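Local atomic coordinates of beta sliding clamp (Streptococcus pneumoniae, PDB entry 2AWA), a protein that probably encircles DNA as a head-to-tail ring-shaped homodimer and tethers DNA polymerases to it, giving them processivity. Residues F278-L283 and L353-V358; Q285-A290 and E325-D330; L197-L202 and D379-I384; N273-F278 and Q331-D336. All coordinates share one frame; numbering follows the deposited sequence.

Contact 1 (F278-L283 and L353-V358); sequences FNVVNL and LNSEKV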
loop_
_atom_site.group_PDB
_atom_site.type_symbol
_atom_site.label_atom_id
_atom_site.label_comp_id
_atom_site.label_asym_id
_atom_site.label_seq_id
_atom_site.Cartn_x
_atom_site.Cartn_y
_atom_site.Cartn_z
ATOM N N PHE B 278 15.129 -29.737 -6.802
ATOM C CA PHE B 278 14.083 -28.963 -7.435
ATOM C C PHE B 278 14.617 -27.656 -7.939
ATOM O O PHE B 278 15.580 -27.124 -7.392
ATOM C CB PHE B 278 13.038 -28.583 -6.413
ATOM C CG PHE B 278 12.098 -29.672 -6.028
ATOM C CD1 PHE B 278 10.989 -29.966 -6.821
ATOM C CD2 PHE B 278 12.235 -30.315 -4.794
ATOM C CE1 PHE B 278 10.051 -30.951 -6.415
ATOM C CE2 PHE B 278 11.319 -31.280 -4.386
ATOM C CZ PHE B 278 10.235 -31.610 -5.205
ATOM N N ASN B 279 13.960 -27.125 -8.962
ATOM C CA ASN B 279 14.079 -25.721 -9.312
ATOM C C ASN B 279 13.320 -24.896 -8.245
ATOM O O ASN B 279 12.114 -25.126 -7.984
ATOM C CB ASN B 279 13.516 -25.457 -10.714
ATOM C CG ASN B 279 13.567 -23.991 -11.085
ATOM O OD1 ASN B 279 12.649 -23.242 -10.783
ATOM N ND2 ASN B 279 14.655 -23.568 -11.722
ATOM N N VAL B 280 14.030 -23.938 -7.644
ATOM C CA VAL B 280 13.544 -23.233 -6.463
ATOM C C VAL B 280 12.283 -22.470 -6.790
ATOM O O VAL B 280 11.267 -22.592 -6.088
ATOM C CB VAL B 280 14.622 -22.260 -5.907
ATOM C CG1 VAL B 280 14.049 -21.322 -4.841
ATOM C CG2 VAL B 280 15.784 -23.044 -5.337
ATOM N N VAL B 281 12.349 -21.704 -7.874
ATOM C CA VAL B 281 11.229 -20.867 -8.283
ATOM C C VAL B 281 10.010 -21.711 -8.592
ATOM O O VAL B 281 8.926 -21.421 -8.107
ATOM C CB VAL B 281 11.571 -19.975 -9.479
ATOM C CG1 VAL B 281 10.353 -19.255 -9.955
ATOM C CG2 VAL B 281 12.644 -18.949 -9.087
ATOM N N ASN B 282 10.187 -22.761 -9.386
ATOM C CA ASN B 282 9.067 -23.612 -9.787
ATOM C C ASN B 282 8.431 -24.260 -8.602
ATOM O O ASN B 282 7.230 -24.352 -8.538
ATOM C CB ASN B 282 9.510 -24.705 -10.753
ATOM C CG ASN B 282 9.860 -24.170 -12.107
ATOM O OD1 ASN B 282 9.688 -22.970 -12.383
ATOM N ND2 ASN B 282 10.370 -25.050 -12.977
ATOM N N LEU B 283 9.238 -24.721 -7.654
ATOM C CA LEU B 283 8.684 -25.303 -6.453
ATOM C C LEU B 283 7.915 -24.240 -5.664
ATOM O O LEU B 283 6.802 -24.476 -5.238
ATOM C CB LEU B 283 9.777 -25.961 -5.622
ATOM C CG LEU B 283 9.309 -26.711 -4.369
ATOM C CD1 LEU B 283 8.100 -27.666 -4.598
ATOM C CD2 LEU B 283 10.481 -27.446 -3.804
ATOM N N LEU B 353 16.479 -18.788 -0.113
ATOM C CA LEU B 353 17.612 -19.241 -0.910
ATOM C C LEU B 353 17.953 -18.229 -1.992
ATOM O O LEU B 353 17.057 -17.552 -2.511
ATOM C CB LEU B 353 17.326 -20.591 -1.557
ATOM C CG LEU B 353 16.920 -21.710 -0.594
ATOM C CD1 LEU B 353 16.202 -22.803 -1.363
ATOM C CD2 LEU B 353 18.116 -22.255 0.148
ATOM N N ASN B 354 19.251 -18.115 -2.303
ATOM C CA ASN B 354 19.712 -17.327 -3.441
ATOM C C ASN B 354 20.098 -18.201 -4.652
ATOM O O ASN B 354 20.578 -17.688 -5.650
ATOM C CB ASN B 354 20.889 -16.432 -3.023
ATOM C CG ASN B 354 20.509 -15.423 -1.920
ATOM O OD1 ASN B 354 19.490 -14.730 -2.025
ATOM N ND2 ASN B 354 21.342 -15.333 -0.865
ATOM N N SER B 355 19.866 -19.511 -4.574
ATOM C CA SER B 355 20.296 -20.440 -5.623
ATOM C C SER B 355 19.189 -20.853 -6.576
ATOM O O SER B 355 18.006 -20.829 -6.233
ATOM C CB SER B 355 20.900 -21.694 -5.003
ATOM O OG SER B 355 19.937 -22.429 -4.294
ATOM N N GLU B 356 19.593 -21.260 -7.775
ATOM C CA GLU B 356 18.657 -21.738 -8.787
ATOM C C GLU B 356 17.950 -23.016 -8.346
ATOM O O GLU B 356 16.796 -23.227 -8.675
ATOM C CB GLU B 356 19.392 -21.986 -10.108
ATOM C CG GLU B 356 18.460 -22.305 -11.273
ATOM C CD GLU B 356 19.182 -22.609 -12.582
ATOM O OE1 GLU B 356 20.309 -22.104 -12.806
ATOM O OE2 GLU B 356 18.608 -23.358 -13.403
ATOM N N LYS B 357 18.645 -23.867 -7.605
ATOM C CA LYS B 357 18.148 -25.196 -7.304
ATOM C C LYS B 357 18.238 -25.487 -5.824
ATOM O O LYS B 357 18.995 -24.839 -5.107
ATOM C CB LYS B 357 18.917 -26.258 -8.098
ATOM C CG LYS B 357 18.229 -26.703 -9.384
ATOM C CD LYS B 357 19.140 -27.586 -10.274
ATOM C CE LYS B 357 19.745 -26.798 -11.448
ATOM N NZ LYS B 357 20.440 -27.669 -12.443
ATOM N N VAL B 358 17.416 -26.437 -5.376
ATOM C CA VAL B 358 17.339 -26.802 -3.965
ATOM C C VAL B 358 17.292 -28.314 -3.816
ATOM O O VAL B 358 16.518 -28.997 -4.486
ATOM C CB VAL B 358 16.116 -26.159 -3.252
ATOM C CG1 VAL B 358 14.785 -26.625 -3.858
ATOM C CG2 VAL B 358 16.142 -26.449 -1.751
HETATM O O HOH W 1 14.999 -21.160 -9.208
#
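The Phe278 ring has Val358 O at its edge, near the ring plane. One face carries Leu283 CD2, which lies 3.4 Å above the plane of the Phe278 ring and is offset toward the rim. The motif is a strand-to-helix junction with an N-cap, set beside an antiparallel strand of the C-terminal domain. A second pair of flat groups is Asn279 and Glu356. Their side chains cross obliquely, with amide and carboxylate planes 66° apart. Asn279 ND2 lies 3.7 Å from Glu356 O, and the aliphatic Glu356 CG is a little farther off. Phe278 and Val358 form a hydrogen-bonded pair, with Phe278 N 2.8 Å from Val358 O. Asn279 and Lys357 follow as a non-hydrogen-bonded pair. Asn279 is the N-cap of helix 280-294. Its CG is anti to the backbone N (chi1 177°), and OD1 of Asn279 accepts from Asn282 N at 2.9 Å. The first helical residue is still tied to the other segment, because Val280 N donates almost straight to Glu356 O at 3.0 Å. Val280 CG2 packs closely on Ser355 O and reaches Val358 CB at 3.8 Å. Leu353 CD1 touches the same methyl. Leu350 of helix 343-351 packs on Val280, Leu283 and Val358. A water accepts from Val281 N and donates to Glu356 O at 2.8 Å, giving that carbonyl a second partner.

Contact 2 (Q285-A290 and E325-D330); sequences QSMERA and EEIDTD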
loop_
_atom_site.group_PDB
_atom_site.type_symbol
_atom_site.label_atom_id
_atom_site.label_comp_id
_atom_site.label_asym_id
_atom_site.label_seq_id
_atom_site.Cartn_x
_atom_site.Cartn_y
_atom_site.Cartn_z
ATOM N N GLN B 285 6.319 -21.714 -6.731
ATOM C CA GLN B 285 5.043 -21.422 -7.370
ATOM C C GLN B 285 4.067 -22.564 -7.171
ATOM O O GLN B 285 2.870 -22.333 -7.047
ATOM C CB GLN B 285 5.244 -21.097 -8.839
ATOM C CG GLN B 285 6.034 -19.790 -9.032
ATOM C CD GLN B 285 6.539 -19.582 -10.442
ATOM O OE1 GLN B 285 6.521 -20.486 -11.271
ATOM N NE2 GLN B 285 7.007 -18.380 -10.714
ATOM N N SER B 286 4.576 -23.789 -7.097
ATOM C CA SER B 286 3.724 -24.949 -6.823
ATOM C C SER B 286 3.163 -24.936 -5.414
ATOM O O SER B 286 2.016 -25.291 -5.207
ATOM C CB SER B 286 4.492 -26.247 -7.032
ATOM O OG SER B 286 4.647 -26.495 -8.408
HETATM N N MSE B 287 3.993 -24.552 -4.446
HETATM C CA MSE B 287 3.583 -24.480 -3.055
HETATM C C MSE B 287 2.598 -23.362 -2.740
HETATM O O MSE B 287 1.762 -23.501 -1.845
HETATM C CB MSE B 287 4.819 -24.332 -2.191
HETATM C CG MSE B 287 5.673 -25.564 -2.180
HETATM SE SE MSE B 287 4.660 -27.214 -1.717
HETATM C CE MSE B 287 4.282 -27.933 -3.533
ATOM N N GLU B 288 2.695 -22.259 -3.477
ATOM C CA GLU B 288 1.776 -21.129 -3.343
ATOM C C GLU B 288 0.399 -21.440 -3.893
ATOM O O GLU B 288 -0.608 -20.959 -3.363
ATOM C CB GLU B 288 2.349 -19.908 -4.044
ATOM C CG GLU B 288 3.711 -19.535 -3.475
ATOM C CD GLU B 288 4.035 -18.076 -3.503
ATOM O OE1 GLU B 288 3.180 -17.271 -3.071
ATOM O OE2 GLU B 288 5.178 -17.743 -3.910
ATOM N N ARG B 289 0.362 -22.229 -4.959
ATOM C CA ARG B 289 -0.883 -22.738 -5.499
ATOM C C ARG B 289 -1.513 -23.691 -4.488
ATOM O O ARG B 289 -2.674 -23.542 -4.104
ATOM C CB ARG B 289 -0.645 -23.448 -6.852
ATOM C CG ARG B 289 -0.837 -22.547 -8.089
ATOM C CD ARG B 289 -0.773 -23.327 -9.425
ATOM N NE ARG B 289 0.508 -24.012 -9.609
ATOM C CZ ARG B 289 1.590 -23.485 -10.178
ATOM N NH1 ARG B 289 1.591 -22.253 -10.633
ATOM N NH2 ARG B 289 2.695 -24.202 -10.268
ATOM N N ALA B 290 -0.731 -24.671 -4.064
ATOM C CA ALA B 290 -1.121 -25.548 -2.974
ATOM C C ALA B 290 -1.683 -24.757 -1.790
ATOM O O ALA B 290 -2.707 -25.112 -1.236
ATOM C CB ALA B 290 0.062 -26.368 -2.532
ATOM N N GLU B 325 -1.242 -31.596 -8.531
ATOM C CA GLU B 325 -0.238 -31.042 -9.419
ATOM C C GLU B 325 1.013 -31.900 -9.495
ATOM O O GLU B 325 1.563 -32.274 -8.487
ATOM C CB GLU B 325 0.132 -29.632 -8.978
ATOM C CG GLU B 325 1.190 -28.999 -9.873
ATOM C CD GLU B 325 1.414 -27.523 -9.617
ATOM O OE1 GLU B 325 0.474 -26.836 -9.170
ATOM O OE2 GLU B 325 2.548 -27.056 -9.885
ATOM N N GLU B 326 1.463 -32.209 -10.706
ATOM C CA GLU B 326 2.749 -32.873 -10.876
ATOM C C GLU B 326 3.822 -31.812 -10.918
ATOM O O GLU B 326 3.715 -30.857 -11.664
ATOM C CB GLU B 326 2.812 -33.715 -12.152
ATOM C CG GLU B 326 4.173 -34.407 -12.270
ATOM C CD GLU B 326 4.344 -35.257 -13.511
ATOM O OE1 GLU B 326 3.316 -35.686 -14.096
ATOM O OE2 GLU B 326 5.527 -35.498 -13.882
ATOM N N ILE B 327 4.862 -32.008 -10.130
ATOM C CA ILE B 327 5.987 -31.092 -10.057
ATOM C C ILE B 327 7.196 -31.708 -10.770
ATOM O O ILE B 327 7.584 -32.835 -10.483
ATOM C CB ILE B 327 6.323 -30.775 -8.593
ATOM C CG1 ILE B 327 5.077 -30.191 -7.900
ATOM C CG2 ILE B 327 7.504 -29.820 -8.519
ATOM C CD1 ILE B 327 5.121 -30.160 -6.377
ATOM N N ASP B 328 7.765 -30.946 -11.705
ATOM C CA ASP B 328 8.953 -31.348 -12.444
ATOM C C ASP B 328 10.192 -31.236 -11.552
ATOM O O ASP B 328 10.288 -30.331 -10.706
ATOM C CB ASP B 328 9.100 -30.516 -13.727
ATOM C CG ASP B 328 8.144 -30.975 -14.847
ATOM N N THR B 329 11.125 -32.179 -11.724
ATOM C CA THR B 329 12.301 -32.278 -10.857
ATOM C C THR B 329 13.585 -32.517 -11.649
ATOM O O THR B 329 13.575 -33.188 -12.673
ATOM C CB THR B 329 12.144 -33.403 -9.813
ATOM O OG1 THR B 329 12.202 -34.666 -10.460
ATOM C CG2 THR B 329 10.834 -33.310 -9.112
ATOM N N ASP B 330 14.687 -31.959 -11.161
ATOM C CA ASP B 330 16.010 -32.236 -11.703
ATOM C C ASP B 330 16.367 -33.695 -11.414
ATOM O O ASP B 330 16.882 -34.384 -12.280
ATOM C CB ASP B 330 17.059 -31.269 -11.104
ATOM C CG ASP B 330 18.475 -31.504 -11.640
ATOM O OD1 ASP B 330 18.659 -31.493 -12.878
ATOM O OD2 ASP B 330 19.419 -31.685 -10.826
#
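This contact belongs to the dimer interface of the ring, where Arg289 of helix 280-294 grips Glu325 of strand 321-327 in a side-on, two-pronged salt bridge. Arg289 NE donates to Glu325 OE1 at 2.9 Å, and Arg289 NH2 donates to Glu325 OE2 at 2.9 Å. Arg289 meets both oxygens on their syn side, a little out of the carboxylate plane. The guanidinium and carboxylate planes are 31° apart. Ser286 OG is a third donor, 2.6 Å from Glu325 OE2, and comes from above the carboxylate plane. OE2 therefore holds two donors. Gln285 O lies over the centre of one guanidinium face, 3.6 Å above the plane of Arg289. Further along the strand the contact turns apolar. Met287, a selenomethionine, bends at chi2 and chi3, and its CE meets Ile327 CD1 at 3.7 Å. These two side chains cross at about a right angle. Both charged residues also bind the second subunit: Arg289 NH1 donates to Ser100 O of that chain, and Glu325 OE1 bonds to its Ser123 OG. Glu325 also pairs with an antiparallel strand there, which continues the sheet into the second subunit. Helical residues 285-290 run nearly antiparallel to strand residues 325-327, and Met287 also packs on helix 343-351 and strand 302-307.

Contact 3 (L197-L202 and D379-I384); sequences LSQKKL and DFMQLI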
loop_
_atom_site.group_PDB
_atom_site.type_symbol
_atom_site.label_atom_id
_atom_site.label_comp_id
_atom_site.label_asym_id
_atom_site.label_seq_id
_atom_site.Cartn_x
_atom_site.Cartn_y
_atom_site.Cartn_z
ATOM N N LEU B 197 13.415 -24.728 11.235
ATOM C CA LEU B 197 14.699 -24.191 11.699
ATOM C C LEU B 197 15.596 -23.712 10.579
ATOM O O LEU B 197 15.612 -24.286 9.499
ATOM C CB LEU B 197 15.423 -25.239 12.555
ATOM C CG LEU B 197 16.829 -24.972 13.122
ATOM C CD1 LEU B 197 17.060 -25.800 14.375
ATOM C CD2 LEU B 197 17.928 -25.288 12.108
ATOM N N SER B 198 16.367 -22.664 10.860
ATOM C CA SER B 198 17.349 -22.170 9.913
ATOM C C SER B 198 18.735 -21.961 10.526
ATOM O O SER B 198 18.894 -21.370 11.581
ATOM C CB SER B 198 16.864 -20.865 9.302
ATOM O OG SER B 198 17.589 -20.622 8.125
ATOM N N GLN B 199 19.745 -22.422 9.814
ATOM C CA GLN B 199 21.095 -22.358 10.300
ATOM C C GLN B 199 22.038 -21.946 9.181
ATOM O O GLN B 199 22.039 -22.556 8.105
ATOM C CB GLN B 199 21.504 -23.714 10.841
ATOM C CG GLN B 199 22.875 -23.694 11.454
ATOM C CD GLN B 199 23.257 -25.026 12.005
ATOM O OE1 GLN B 199 23.231 -25.242 13.216
ATOM N NE2 GLN B 199 23.595 -25.946 11.118
ATOM N N LYS B 200 22.838 -20.918 9.454
ATOM C CA LYS B 200 23.851 -20.449 8.530
ATOM C C LYS B 200 25.181 -20.398 9.277
ATOM O O LYS B 200 25.248 -19.883 10.388
ATOM C CB LYS B 200 23.465 -19.062 8.009
ATOM C CG LYS B 200 24.500 -18.366 7.121
ATOM C CD LYS B 200 24.799 -19.150 5.849
ATOM C CE LYS B 200 25.813 -18.415 4.943
ATOM N NZ LYS B 200 25.350 -17.031 4.543
ATOM N N LYS B 201 26.229 -20.923 8.649
ATOM C CA LYS B 201 27.569 -20.959 9.226
ATOM C C LYS B 201 28.593 -20.300 8.283
ATOM O O LYS B 201 28.595 -20.561 7.089
ATOM C CB LYS B 201 27.990 -22.402 9.450
ATOM C CG LYS B 201 27.253 -23.207 10.516
ATOM C CD LYS B 201 27.900 -24.609 10.556
ATOM C CE LYS B 201 27.571 -25.429 11.794
ATOM N NZ LYS B 201 28.593 -26.540 12.014
ATOM N N LEU B 202 29.460 -19.453 8.831
ATOM C CA LEU B 202 30.554 -18.827 8.084
ATOM C C LEU B 202 31.845 -19.052 8.814
ATOM O O LEU B 202 31.828 -19.333 10.007
ATOM C CB LEU B 202 30.392 -17.322 8.052
ATOM C CG LEU B 202 29.217 -16.776 7.288
ATOM C CD1 LEU B 202 29.118 -15.297 7.608
ATOM C CD2 LEU B 202 29.392 -17.037 5.786
ATOM N N ASP B 379 27.256 -23.043 3.627
ATOM C CA ASP B 379 26.834 -23.900 4.742
ATOM C C ASP B 379 25.508 -23.382 5.326
ATOM O O ASP B 379 25.424 -22.886 6.458
ATOM C CB ASP B 379 27.929 -23.973 5.808
ATOM C CG ASP B 379 27.725 -25.123 6.778
ATOM O OD1 ASP B 379 26.566 -25.576 6.947
ATOM O OD2 ASP B 379 28.722 -25.579 7.368
ATOM N N PHE B 380 24.474 -23.499 4.504
ATOM C CA PHE B 380 23.165 -22.935 4.788
ATOM C C PHE B 380 22.180 -24.084 4.753
ATOM O O PHE B 380 21.969 -24.694 3.713
ATOM C CB PHE B 380 22.818 -21.832 3.775
ATOM C CG PHE B 380 21.430 -21.261 3.930
ATOM C CD1 PHE B 380 20.821 -21.171 5.186
ATOM C CD2 PHE B 380 20.727 -20.807 2.811
ATOM C CE1 PHE B 380 19.544 -20.661 5.316
ATOM C CE2 PHE B 380 19.458 -20.281 2.941
ATOM C CZ PHE B 380 18.859 -20.210 4.196
HETATM N N MSE B 381 21.596 -24.350 5.917
HETATM C CA MSE B 381 20.884 -25.577 6.245
HETATM C C MSE B 381 19.520 -25.233 6.883
HETATM O O MSE B 381 19.440 -24.398 7.768
HETATM C CB MSE B 381 21.759 -26.334 7.251
HETATM C CG MSE B 381 21.044 -27.314 8.194
HETATM SE SE MSE B 381 20.539 -28.914 7.223
HETATM C CE MSE B 381 22.411 -29.684 6.834
ATOM N N GLN B 382 18.450 -25.866 6.431
ATOM C CA GLN B 382 17.139 -25.648 7.026
ATOM C C GLN B 382 16.456 -26.967 7.297
ATOM O O GLN B 382 16.786 -27.973 6.678
ATOM C CB GLN B 382 16.262 -24.799 6.114
ATOM C CG GLN B 382 16.829 -23.438 5.851
ATOM C CD GLN B 382 15.989 -22.640 4.895
ATOM O OE1 GLN B 382 14.936 -22.133 5.260
ATOM N NE2 GLN B 382 16.457 -22.511 3.660
ATOM N N LEU B 383 15.500 -26.923 8.227
ATOM C CA LEU B 383 14.728 -28.077 8.690
ATOM C C LEU B 383 13.251 -27.720 8.780
ATOM O O LEU B 383 12.906 -26.628 9.201
ATOM C CB LEU B 383 15.142 -28.489 10.101
ATOM C CG LEU B 383 16.346 -29.349 10.337
ATOM C CD1 LEU B 383 16.507 -29.530 11.828
ATOM C CD2 LEU B 383 16.171 -30.680 9.659
ATOM N N ILE B 384 12.405 -28.684 8.444
ATOM C CA ILE B 384 10.973 -28.532 8.517
ATOM C C ILE B 384 10.371 -29.808 9.063
ATOM O O ILE B 384 10.621 -30.902 8.553
ATOM C CB ILE B 384 10.358 -28.261 7.138
ATOM C CG1 ILE B 384 10.799 -26.891 6.640
ATOM C CG2 ILE B 384 8.854 -28.293 7.232
ATOM C CD1 ILE B 384 10.389 -26.604 5.224
HETATM O O HOH W 2 24.547 -24.619 8.713
#
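Phe380 and Lys200 face each other in the antiparallel pair that joins the central and C-terminal domains into one continuous sheet. The Phe380 side chain can be followed outward. Its CB meets Lys200 CD at 3.9 Å, and the two side chains cross at about a right angle. CG is anti to the backbone N (chi1 176°), and from there the ring edge runs past Gln199 and Ser198. Phe380 CD1 has Gln199 O at 3.5 Å, and Phe380 CE1 has Ser198 OG at 3.4 Å. Both oxygens lie at the ring edge, in its plane. CZ is more distant from Ser198 OG, and Leu353 and Glu160 also pack on this side chain. Glu160 of helix 151-161 takes the polar ends nearby: its backbone O bonds to Ser198 OG, and its OE1 forms a salt bridge with Lys200 NZ. The strands are tied by backbone bonds at Leu197 with Leu383 and at Gln199 with Met381. Gln199 N donates to Met381 O at 2.9 Å. On the other face Gln199 and Met381 lie side by side, pointing the same way. Lys201 meets Asp379 with its aliphatic chain: Lys201 CD is 3.4 Å from Asp379 OD2, while Lys201 NZ is 4.7 Å from Asp379 OD2, too far for a contact of the charged atoms.

Contact 4 (N273-F278 and Q331-D336); sequences NTTITF and QVTGED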
loop_
_atom_site.group_PDB
_atom_site.type_symbol
_atom_site.label_atom_id
_atom_site.label_comp_id
_atom_site.label_asym_id
_atom_site.label_seq_id
_atom_site.Cartn_x
_atom_site.Cartn_y
_atom_site.Cartn_z
ATOM N N ASN B 273 16.734 -41.370 3.300
ATOM C CA ASN B 273 16.221 -42.419 2.419
ATOM C C ASN B 273 15.833 -41.880 1.060
ATOM O O ASN B 273 15.953 -42.578 0.069
ATOM C CB ASN B 273 15.011 -43.073 3.051
ATOM C CG ASN B 273 15.321 -43.621 4.397
ATOM O OD1 ASN B 273 16.177 -44.495 4.531
ATOM N ND2 ASN B 273 14.665 -43.096 5.421
ATOM N N THR B 274 15.368 -40.634 1.027
ATOM C CA THR B 274 14.904 -39.991 -0.187
ATOM C C THR B 274 15.536 -38.614 -0.293
ATOM O O THR B 274 15.634 -37.905 0.704
ATOM C CB THR B 274 13.373 -39.817 -0.145
ATOM O OG1 THR B 274 12.751 -41.100 -0.135
ATOM C CG2 THR B 274 12.869 -39.036 -1.346
ATOM N N THR B 275 15.969 -38.244 -1.493
ATOM C CA THR B 275 16.280 -36.852 -1.792
ATOM C C THR B 275 15.571 -36.419 -3.092
ATOM O O THR B 275 15.245 -37.256 -3.940
ATOM C CB THR B 275 17.772 -36.608 -1.919
ATOM O OG1 THR B 275 18.223 -37.095 -3.184
ATOM C CG2 THR B 275 18.536 -37.288 -0.785
ATOM N N ILE B 276 15.309 -35.121 -3.221
ATOM C CA ILE B 276 14.765 -34.554 -4.442
ATOM C C ILE B 276 15.440 -33.223 -4.723
ATOM O O ILE B 276 15.663 -32.432 -3.810
ATOM C CB ILE B 276 13.268 -34.295 -4.342
ATOM C CG1 ILE B 276 12.536 -35.585 -3.997
ATOM C CG2 ILE B 276 12.761 -33.779 -5.670
ATOM C CD1 ILE B 276 11.088 -35.403 -3.655
ATOM N N THR B 277 15.752 -32.959 -5.984
ATOM C CA THR B 277 16.403 -31.710 -6.325
ATOM C C THR B 277 15.520 -30.912 -7.270
ATOM O O THR B 277 15.191 -31.347 -8.374
ATOM C CB THR B 277 17.816 -31.943 -6.869
ATOM O OG1 THR B 277 18.569 -32.690 -5.898
ATOM C CG2 THR B 277 18.515 -30.624 -7.087
ATOM N N PHE B 278 15.129 -29.737 -6.802
ATOM C CA PHE B 278 14.083 -28.963 -7.435
ATOM C C PHE B 278 14.617 -27.656 -7.939
ATOM O O PHE B 278 15.580 -27.124 -7.392
ATOM C CB PHE B 278 13.038 -28.583 -6.413
ATOM C CG PHE B 278 12.098 -29.672 -6.028
ATOM C CD1 PHE B 278 10.989 -29.966 -6.821
ATOM C CD2 PHE B 278 12.235 -30.315 -4.794
ATOM C CE1 PHE B 278 10.051 -30.951 -6.415
ATOM C CE2 PHE B 278 11.319 -31.280 -4.386
ATOM C CZ PHE B 278 10.235 -31.610 -5.205
ATOM N N GLN B 331 16.057 -34.179 -10.219
ATOM C CA GLN B 331 16.537 -35.495 -9.778
ATOM C C GLN B 331 15.740 -36.037 -8.600
ATOM O O GLN B 331 15.466 -35.300 -7.663
ATOM C CB GLN B 331 18.010 -35.390 -9.361
ATOM C CG GLN B 331 18.607 -36.702 -8.849
ATOM C CD GLN B 331 20.125 -36.659 -8.719
ATOM O OE1 GLN B 331 20.843 -37.165 -9.580
ATOM N NE2 GLN B 331 20.616 -36.052 -7.638
ATOM N N VAL B 332 15.385 -37.317 -8.641
ATOM C CA VAL B 332 14.792 -37.980 -7.483
ATOM C C VAL B 332 15.549 -39.252 -7.197
ATOM O O VAL B 332 15.667 -40.103 -8.072
ATOM C CB VAL B 332 13.332 -38.354 -7.712
ATOM C CG1 VAL B 332 12.768 -39.081 -6.494
ATOM C CG2 VAL B 332 12.518 -37.119 -8.017
ATOM N N THR B 333 16.070 -39.374 -5.981
ATOM C CA THR B 333 16.743 -40.585 -5.542
ATOM C C THR B 333 16.025 -41.159 -4.343
ATOM O O THR B 333 15.278 -40.465 -3.656
ATOM C CB THR B 333 18.190 -40.323 -5.070
ATOM O OG1 THR B 333 18.166 -39.464 -3.924
ATOM C CG2 THR B 333 19.050 -39.712 -6.174
ATOM N N GLY B 334 16.294 -42.429 -4.076
ATOM C CA GLY B 334 15.850 -43.064 -2.852
ATOM C C GLY B 334 14.537 -43.767 -3.055
ATOM O O GLY B 334 14.241 -44.225 -4.152
ATOM N N GLU B 335 13.735 -43.832 -2.003
ATOM C CA GLU B 335 12.531 -44.636 -2.040
ATOM C C GLU B 335 11.297 -43.771 -2.067
ATOM O O GLU B 335 11.362 -42.565 -1.872
ATOM C CB GLU B 335 12.498 -45.636 -0.881
ATOM C CG GLU B 335 12.713 -45.047 0.504
ATOM C CD GLU B 335 12.788 -46.125 1.581
ATOM O OE1 GLU B 335 13.080 -47.306 1.234
ATOM O OE2 GLU B 335 12.555 -45.783 2.771
ATOM N N ASP B 336 10.166 -44.401 -2.352
ATOM C CA ASP B 336 8.910 -43.683 -2.416
ATOM C C ASP B 336 8.637 -43.079 -1.056
ATOM O O ASP B 336 9.194 -43.506 -0.038
ATOM C CB ASP B 336 7.766 -44.598 -2.862
ATOM C CG ASP B 336 7.985 -45.175 -4.275
ATOM O OD1 ASP B 336 8.805 -44.602 -5.034
ATOM O OD2 ASP B 336 7.343 -46.200 -4.627
HETATM O O HOH W 3 18.312 -35.418 -5.858
#
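Thr275 with Thr333 and Thr277 with Gln331 are the hydrogen-bonded pairs of antiparallel segments 274-278 and 331-334, whose axes pass 4.7 Å apart. Thr277 N donates to Gln331 O at 2.9 Å, while the return bond from Gln331 N is weak. At the far end Gly334 has a positive phi (94°) and brings its CA to 3.0 Å from Asn273 O, where a CB would clash. Among the side chains, Thr275 OG1 and Thr333 OG1 are 2.5 Å apart, a hydrogen bond of undecided direction whose very short length is doubtful. Each OG1 sits between its own backbone N and carbonyl carbon (chi1 77° and 63°). A water links Thr275 OG1, Thr277 OG1 and Gln331 NE2, and is 2.7 Å from Thr277 OG1. Thr277 OG1 also bonds to Thr359 OG1 on the next strand. On the opposite face Ile276 CG2 meets Val332 CG2 at 4.1 Å, the two side chains lying side by side. Thr274 OG1 donates to Glu335 O at 2.7 Å, beyond the regular pairing. Asn273 CB packs against Glu335 OE2, and Asn273 ND2 bonds to Ile363 O. Strand 331-334 is outermost in its sheet within this chain. Toward strand 357-362, both Asn273 and Thr274 lie across from the single residue Phe362, a classic beta bulge.

Contacts 1, 3 and 4 all reach one antiparallel sheet, while contact 2 lies where a helix meets a second sheet. Contacts 2 and 3 are buried; contacts 1 and 4 are partly buried, and 4 ends at an outer strand. Contacts 1 and 4 share Phe278 and use the two sides of strand 274-279; contacts 1 and 2 share helix 280-294. The Phe278 ring also touches Ile327 and Thr329 of contact 2. Leu353 of contact 1 packs on Phe380 of contact 3. The chemistry differs with place: charged groups at the subunit interface in 2, regular backbone pairing between domains in 3, hydroxyls and water in 4, and helix capping in 1.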